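Local coordinates for protein transcriptional regulator, MarR family (PDB 2QWW) that probably binds DNA as a dimeric MarR-family transcriptional regulator through winged helix-turn-helix domains, at residues Q43-N48 with K63-T68; I56-L61 with A74-L79. All coordinates share one frame; numbering follows the deposited sequence.

Interaction 1: Q43-N48 with K63-T68; sequences QLAMIN and KRLIIT
A45 meets L65 through its methyl group and through its backbone: A45 CB lies 4.0 Å from L65 CD2, and A45 C approaches the same methyl at 3.9 Å. One branch of the leucine is thus laid against the helix surface. The next residue, M46, modelled as selenomethionine, takes the other branch. Its CG stands anti to the backbone N (chi1 178°) and the chain runs on extended to selenium, where the last torsion bends it (chi3 -62°). CE is thereby brought to 3.5 Å from L65 CD1, while M46 CB is 4.0 Å from that same methyl. The two side chains cross at about a right angle, and the bend lets CB and CE of M46 both touch L65 CD1. CE also reaches I67 CD1 at 4.0 Å, again in a near-perpendicular crossing. With L65 CD1 and I67 CD1 themselves 3.6 Å apart, the three methyls form a compact apolar cluster. L65 and I67 can share this partner although the helix ends with L65 and the chain turns at I66, whose phi is positive (58°). The contact therefore joins helix 41-52 to the end of helix 58-65 and the turn leading into helix 69-81. V49 extends the helix 41-52 surface under L65, and A72 of helix 69-81 touches I67.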
ATOM      1  N   GLN A  43      10.934  -1.069  -8.366  1.00 34.73           N
ATOM      2  CA  GLN A  43      12.109  -1.949  -8.432  1.00 33.37           C
ATOM      3  C   GLN A  43      12.224  -2.845  -7.207  1.00 32.38           C
ATOM      4  O   GLN A  43      12.567  -4.016  -7.326  1.00 32.56           O
ATOM      5  CB  GLN A  43      13.401  -1.159  -8.584  1.00 33.04           C
ATOM      6  CG  GLN A  43      13.712  -0.702 -10.007  1.00 34.76           C
ATOM      7  CD  GLN A  43      15.014   0.074 -10.069  1.00 31.41           C
ATOM      8  OE1 GLN A  43      15.200   1.018  -9.320  1.00 32.43           O
ATOM      9  NE2 GLN A  43      15.909  -0.315 -10.960  1.00 28.54           N
ATOM     10  N   LEU A  44      11.976  -2.289  -6.029  1.00 34.60           N
ATOM     11  CA  LEU A  44      11.974  -3.072  -4.788  1.00 33.30           C
ATOM     12  C   LEU A  44      10.800  -4.021  -4.702  1.00 32.62           C
ATOM     13  O   LEU A  44      10.953  -5.115  -4.209  1.00 33.31           O
ATOM     14  CB  LEU A  44      11.960  -2.166  -3.571  1.00 34.01           C
ATOM     15  CG  LEU A  44      13.258  -1.446  -3.308  1.00 38.24           C
ATOM     16  CD1 LEU A  44      13.019  -0.362  -2.295  1.00 43.24           C
ATOM     17  CD2 LEU A  44      14.327  -2.434  -2.843  1.00 39.74           C
ATOM     18  N   ALA A  45       9.633  -3.616  -5.186  1.00 33.63           N
ATOM     19  CA  ALA A  45       8.486  -4.514  -5.190  1.00 35.45           C
ATOM     20  C   ALA A  45       8.823  -5.772  -5.994  1.00 36.58           C
ATOM     21  O   ALA A  45       8.539  -6.896  -5.567  1.00 37.48           O
ATOM     22  CB  ALA A  45       7.277  -3.822  -5.769  1.00 38.09           C
HETATM   23  N   MSE A  46       9.453  -5.574  -7.150  1.00 36.68           N
HETATM   24  CA  MSE A  46       9.891  -6.675  -8.025  1.00 34.74           C
HETATM   25  C   MSE A  46      10.906  -7.558  -7.322  1.00 35.36           C
HETATM   26  O   MSE A  46      10.781  -8.783  -7.330  1.00 33.93           O
HETATM   27  CB  MSE A  46      10.488  -6.094  -9.306  1.00 34.70           C
HETATM   28  CG  MSE A  46      11.044  -7.107 -10.332  1.00 37.27           C
HETATM   29 SE   MSE A  46      11.383  -6.351 -12.158  0.75 31.57          SE
HETATM   30  CE  MSE A  46       9.634  -5.847 -12.586  1.00 38.62           C
ATOM     31  N   ILE A  47      11.908  -6.925  -6.717  1.00 36.82           N
ATOM     32  CA  ILE A  47      12.966  -7.627  -5.990  1.00 36.35           C
ATOM     33  C   ILE A  47      12.361  -8.520  -4.925  1.00 36.92           C
ATOM     34  O   ILE A  47      12.751  -9.666  -4.789  1.00 35.45           O
ATOM     35  CB  ILE A  47      13.940  -6.647  -5.298  1.00 36.77           C
ATOM     36  CG1 ILE A  47      14.753  -5.858  -6.322  1.00 39.84           C
ATOM     37  CG2 ILE A  47      14.907  -7.392  -4.376  1.00 36.95           C
ATOM     38  CD1 ILE A  47      15.886  -6.605  -6.959  1.00 43.50           C
ATOM     39  N   ASN A  48      11.382  -7.984  -4.204  1.00 39.31           N
ATOM     40  CA  ASN A  48      10.714  -8.694  -3.126  1.00 41.08           C
ATOM     41  C   ASN A  48       9.867  -9.888  -3.591  1.00 40.84           C
ATOM     42  O   ASN A  48       9.864 -10.933  -2.936  1.00 42.09           O
ATOM     43  CB  ASN A  48       9.911  -7.701  -2.280  1.00 40.58           C
ATOM     44  CG  ASN A  48      10.821  -6.721  -1.508  1.00 43.33           C
ATOM     45  OD1 ASN A  48      11.917  -7.089  -1.072  1.00 46.16           O
ATOM     46  ND2 ASN A  48      10.357  -5.476  -1.333  1.00 42.79           N
ATOM     47  N   LYS A  63       2.047  -9.892 -13.801  1.00 49.07           N
ATOM     48  CA  LYS A  63       0.680 -10.105 -13.308  1.00 48.68           C
ATOM     49  C   LYS A  63       0.584  -9.920 -11.808  1.00 48.23           C
ATOM     50  O   LYS A  63      -0.426  -9.432 -11.308  1.00 48.47           O
ATOM     51  CB  LYS A  63       0.151 -11.499 -13.700  1.00 48.12           C
ATOM     52  N   ARG A  64       1.628 -10.297 -11.085  1.00 47.13           N
ATOM     53  CA  ARG A  64       1.619 -10.121  -9.636  1.00 47.92           C
ATOM     54  C   ARG A  64       1.848  -8.652  -9.248  1.00 49.12           C
ATOM     55  O   ARG A  64       1.276  -8.165  -8.268  1.00 49.88           O
ATOM     56  CB  ARG A  64       2.655 -11.010  -8.957  1.00 47.57           C
ATOM     57  CG  ARG A  64       2.367 -11.145  -7.480  1.00 49.72           C
ATOM     58  CD  ARG A  64       3.383 -11.939  -6.734  1.00 51.85           C
ATOM     59  NE  ARG A  64       3.306 -13.390  -6.872  1.00 48.74           N
ATOM     60  CZ  ARG A  64       4.142 -14.218  -6.249  1.00 49.32           C
ATOM     61  NH1 ARG A  64       5.097 -13.744  -5.463  1.00 51.70           N
ATOM     62  NH2 ARG A  64       4.041 -15.523  -6.394  1.00 53.85           N
ATOM     63  N   LEU A  65       2.689  -7.955 -10.006  1.00 49.75           N
ATOM     64  CA  LEU A  65       2.957  -6.536  -9.763  1.00 49.09           C
ATOM     65  C   LEU A  65       1.857  -5.666 -10.377  1.00 51.01           C
ATOM     66  O   LEU A  65       1.762  -4.483 -10.076  1.00 51.12           O
ATOM     67  CB  LEU A  65       4.305  -6.148 -10.360  1.00 48.54           C
ATOM     68  CG  LEU A  65       5.545  -6.860  -9.794  1.00 45.84           C
ATOM     69  CD1 LEU A  65       6.753  -6.570 -10.646  1.00 45.07           C
ATOM     70  CD2 LEU A  65       5.792  -6.479  -8.364  1.00 44.40           C
ATOM     71  N   ILE A  66       1.044  -6.258 -11.247  1.00 52.94           N
ATOM     72  CA  ILE A  66      -0.049  -5.559 -11.911  1.00 54.73           C
ATOM     73  C   ILE A  66       0.560  -4.379 -12.667  1.00 55.68           C
ATOM     74  O   ILE A  66       0.221  -3.218 -12.427  1.00 57.78           O
ATOM     75  CB  ILE A  66      -1.166  -5.126 -10.917  1.00 55.04           C
ATOM     76  CG1 ILE A  66      -1.504  -6.269  -9.954  1.00 55.28           C
ATOM     77  CG2 ILE A  66      -2.433  -4.688 -11.674  1.00 56.20           C
ATOM     78  CD1 ILE A  66      -2.592  -5.932  -8.973  1.00 56.59           C
ATOM     79  N   ILE A  67       1.485  -4.709 -13.566  1.00 55.02           N
ATOM     80  CA  ILE A  67       2.182  -3.731 -14.389  1.00 55.03           C
ATOM     81  C   ILE A  67       2.127  -4.196 -15.829  1.00 55.49           C
ATOM     82  O   ILE A  67       1.775  -5.343 -16.108  1.00 54.52           O
ATOM     83  CB  ILE A  67       3.668  -3.543 -13.972  1.00 54.50           C
ATOM     84  CG1 ILE A  67       4.439  -4.870 -14.050  1.00 54.09           C
ATOM     85  CG2 ILE A  67       3.757  -2.964 -12.571  1.00 58.70           C
ATOM     86  CD1 ILE A  67       5.893  -4.778 -13.630  1.00 55.81           C
ATOM     87  N   THR A  68       2.507  -3.299 -16.733  1.00 55.78           N
ATOM     88  CA  THR A  68       2.526  -3.572 -18.156  1.00 55.87           C
ATOM     89  C   THR A  68       3.570  -4.643 -18.440  1.00 55.31           C
ATOM     90  O   THR A  68       4.464  -4.872 -17.631  1.00 54.66           O
ATOM     91  CB  THR A  68       2.969  -2.309 -18.925  1.00 56.17           C
ATOM     92  OG1 THR A  68       2.811  -1.150 -18.098  1.00 60.00           O
ATOM     93  CG2 THR A  68       2.208  -2.164 -20.232  1.00 57.35           C
TER

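Interaction 2: I56-L61 with A74-L79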
ATOM      1  N   ILE A  56      10.452 -17.551 -10.538  1.00 38.24           N
ATOM      2  CA  ILE A  56       9.212 -16.971 -11.062  1.00 38.73           C
ATOM      3  C   ILE A  56       9.443 -16.529 -12.505  1.00 39.63           C
ATOM      4  O   ILE A  56      10.568 -16.197 -12.874  1.00 39.67           O
ATOM      5  CB  ILE A  56       8.694 -15.781 -10.204  1.00 38.45           C
ATOM      6  CG1 ILE A  56       7.293 -15.355 -10.656  1.00 38.97           C
ATOM      7  CG2 ILE A  56       9.657 -14.581 -10.231  1.00 37.62           C
ATOM      8  CD1 ILE A  56       6.680 -14.287  -9.819  1.00 38.02           C
ATOM      9  N   SER A  57       8.386 -16.546 -13.320  1.00 39.61           N
ATOM     10  CA  SER A  57       8.492 -16.139 -14.711  1.00 39.82           C
ATOM     11  C   SER A  57       8.181 -14.658 -14.854  1.00 39.44           C
ATOM     12  O   SER A  57       7.398 -14.096 -14.079  1.00 39.07           O
ATOM     13  CB  SER A  57       7.543 -16.940 -15.591  1.00 39.94           C
ATOM     14  OG  SER A  57       6.191 -16.541 -15.398  1.00 40.67           O
ATOM     15  N   VAL A  58       8.768 -14.038 -15.867  1.00 40.84           N
ATOM     16  CA  VAL A  58       8.512 -12.626 -16.129  1.00 42.37           C
ATOM     17  C   VAL A  58       7.016 -12.442 -16.393  1.00 42.55           C
ATOM     18  O   VAL A  58       6.436 -11.472 -15.940  1.00 43.91           O
ATOM     19  CB  VAL A  58       9.391 -12.071 -17.286  1.00 42.25           C
ATOM     20  CG1 VAL A  58       9.008 -10.649 -17.627  1.00 45.83           C
ATOM     21  CG2 VAL A  58      10.868 -12.110 -16.918  1.00 43.26           C
ATOM     22  N   ALA A  59       6.397 -13.392 -17.098  1.00 44.36           N
ATOM     23  CA  ALA A  59       4.957 -13.383 -17.370  1.00 44.20           C
ATOM     24  C   ALA A  59       4.134 -13.291 -16.097  1.00 44.77           C
ATOM     25  O   ALA A  59       3.168 -12.541 -16.037  1.00 45.22           O
ATOM     26  CB  ALA A  59       4.555 -14.639 -18.119  1.00 45.25           C
ATOM     27  N   ASP A  60       4.514 -14.060 -15.082  1.00 43.66           N
ATOM     28  CA  ASP A  60       3.798 -14.070 -13.803  1.00 43.60           C
ATOM     29  C   ASP A  60       4.220 -12.939 -12.886  1.00 43.63           C
ATOM     30  O   ASP A  60       3.455 -12.513 -12.018  1.00 44.69           O
ATOM     31  CB  ASP A  60       4.000 -15.405 -13.103  1.00 44.57           C
ATOM     32  CG  ASP A  60       3.380 -16.551 -13.878  1.00 48.43           C
ATOM     33  OD1 ASP A  60       2.291 -16.344 -14.441  1.00 50.28           O
ATOM     34  OD2 ASP A  60       3.973 -17.643 -13.931  1.00 48.42           O
ATOM     35  N   LEU A  61       5.433 -12.444 -13.088  1.00 43.87           N
ATOM     36  CA  LEU A  61       5.958 -11.341 -12.299  1.00 42.39           C
ATOM     37  C   LEU A  61       5.132 -10.090 -12.594  1.00 43.11           C
ATOM     38  O   LEU A  61       4.682  -9.408 -11.674  1.00 42.63           O
ATOM     39  CB  LEU A  61       7.450 -11.166 -12.603  1.00 42.43           C
ATOM     40  CG  LEU A  61       8.263 -10.097 -11.868  1.00 40.42           C
ATOM     41  CD1 LEU A  61       8.076 -10.157 -10.366  1.00 35.69           C
ATOM     42  CD2 LEU A  61       9.719 -10.273 -12.234  1.00 40.77           C
ATOM     43  N   ALA A  74      11.387  -3.985 -19.165  1.00 43.07           N
ATOM     44  CA  ALA A  74      12.410  -2.937 -19.036  1.00 42.02           C
ATOM     45  C   ALA A  74      13.019  -2.974 -17.626  1.00 40.25           C
ATOM     46  O   ALA A  74      14.239  -2.963 -17.456  1.00 38.95           O
ATOM     47  CB  ALA A  74      11.812  -1.575 -19.315  1.00 42.61           C
ATOM     48  N   ASN A  75      12.144  -3.013 -16.625  1.00 39.17           N
ATOM     49  CA  ASN A  75      12.541  -3.112 -15.233  1.00 37.76           C
ATOM     50  C   ASN A  75      13.384  -4.341 -14.931  1.00 36.75           C
ATOM     51  O   ASN A  75      14.317  -4.261 -14.144  1.00 35.92           O
ATOM     52  CB  ASN A  75      11.324  -3.147 -14.329  1.00 39.00           C
ATOM     53  CG  ASN A  75      10.652  -1.807 -14.194  1.00 43.74           C
ATOM     54  OD1 ASN A  75      10.687  -0.975 -15.098  1.00 50.64           O
ATOM     55  ND2 ASN A  75      10.026  -1.591 -13.044  1.00 52.66           N
ATOM     56  N   VAL A  76      13.034  -5.477 -15.535  1.00 36.89           N
ATOM     57  CA  VAL A  76      13.796  -6.716 -15.377  1.00 34.67           C
ATOM     58  C   VAL A  76      15.182  -6.565 -15.969  1.00 34.25           C
ATOM     59  O   VAL A  76      16.146  -6.976 -15.346  1.00 35.49           O
ATOM     60  CB  VAL A  76      13.095  -7.925 -16.031  1.00 34.73           C
ATOM     61  CG1 VAL A  76      14.052  -9.100 -16.230  1.00 34.42           C
ATOM     62  CG2 VAL A  76      11.921  -8.361 -15.215  1.00 33.35           C
ATOM     63  N   ASP A  77      15.300  -6.003 -17.170  1.00 33.85           N
ATOM     64  CA  ASP A  77      16.629  -5.841 -17.760  1.00 34.51           C
ATOM     65  C   ASP A  77      17.484  -4.890 -16.903  1.00 30.60           C
ATOM     66  O   ASP A  77      18.678  -5.103 -16.746  1.00 27.00           O
ATOM     67  CB  ASP A  77      16.565  -5.379 -19.221  1.00 36.99           C
ATOM     68  CG  ASP A  77      17.758  -5.878 -20.036  1.00 44.46           C
ATOM     69  OD1 ASP A  77      18.888  -5.946 -19.499  1.00 55.25           O
ATOM     70  OD2 ASP A  77      17.568  -6.225 -21.225  1.00 58.07           O
ATOM     71  N   GLY A  78      16.846  -3.878 -16.316  1.00 29.31           N
ATOM     72  CA  GLY A  78      17.518  -2.959 -15.401  1.00 29.98           C
ATOM     73  C   GLY A  78      18.072  -3.666 -14.167  1.00 30.15           C
ATOM     74  O   GLY A  78      19.219  -3.451 -13.792  1.00 30.03           O
ATOM     75  N   LEU A  79      17.268  -4.519 -13.540  1.00 29.89           N
ATOM     76  CA  LEU A  79      17.724  -5.271 -12.381  1.00 30.03           C
ATOM     77  C   LEU A  79      18.795  -6.254 -12.741  1.00 29.93           C
ATOM     78  O   LEU A  79      19.599  -6.586 -11.893  1.00 30.27           O
ATOM     79  CB  LEU A  79      16.591  -6.001 -11.685  1.00 32.13           C
ATOM     80  CG  LEU A  79      15.479  -5.159 -11.078  1.00 34.16           C
ATOM     81  CD1 LEU A  79      14.500  -6.091 -10.421  1.00 36.60           C
ATOM     82  CD2 LEU A  79      16.029  -4.164 -10.081  1.00 33.21           C
TER
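V76 points one methyl, CG2, at two residues of helix 58-65. It lies 4.2 Å from L61 CD2 and 4.3 Å from V58 CG2, and because those two methyls are 5.2 Å from each other, V76 CG2 sits over the join between the residues and not on either one alone. The rotamers explain the choice of branch. In V76, CG1 is anti to the backbone N (chi1 163°), which puts CG2 beside that N and leads it across to the other helix. L61 starts with CG opposite its own N (chi1 -178°), and CD2 then continues the chain away from CA, making it the branch that arrives at V76; the side chains meet at a slant. V58 CG2 faces both methyls of V76, CG2 at 4.3 Å and CG1 at 4.4 Å. All three touching residues are buried, and L101 of strand 100-103 packs on each of them, closing the group from the sheet.

The helix start that carries V58 is fixed separately. S57 is its N-cap, and S57 OG accepts from D60 N at 3.0 Å with an N-H...O angle of 151°; a weak bond from the same hydroxyl goes to D60 OD2. V58 and A59 are also tied by backbone bonds to L99 and M97. Between the helices themselves the chemistry is purely aliphatic, methyl against methyl at ordinary van der Waals distances. Such contacts carry little directional preference, which implies that the spacing of helices 58-65 and 69-81, the helix-turn-helix pair of this fold, rests here on shape and burial.

Interactions 1 and 2 both use helix 58-65, from its end and its start respectively, and their centres are about 8 Å apart. Interaction 2 is wholly buried, whereas interaction 1 is only partly so: M46 is its one buried contact residue. M46 also joins the two, since M46 SE lies 3.7 Å from V76 CG2 and 3.6 Å from L79 CD1. Helices 41-52, 58-65 and 69-81 therefore share one apolar interior. Both contacts are apolar, but interaction 1 turns on the long, bent M46, with A45 beside it, whereas interaction 2 is methyl against methyl between two valines and a leucine. Within segment 63-68, non-contacting T68 makes a weak hydrogen bond to T68 of the second subunit.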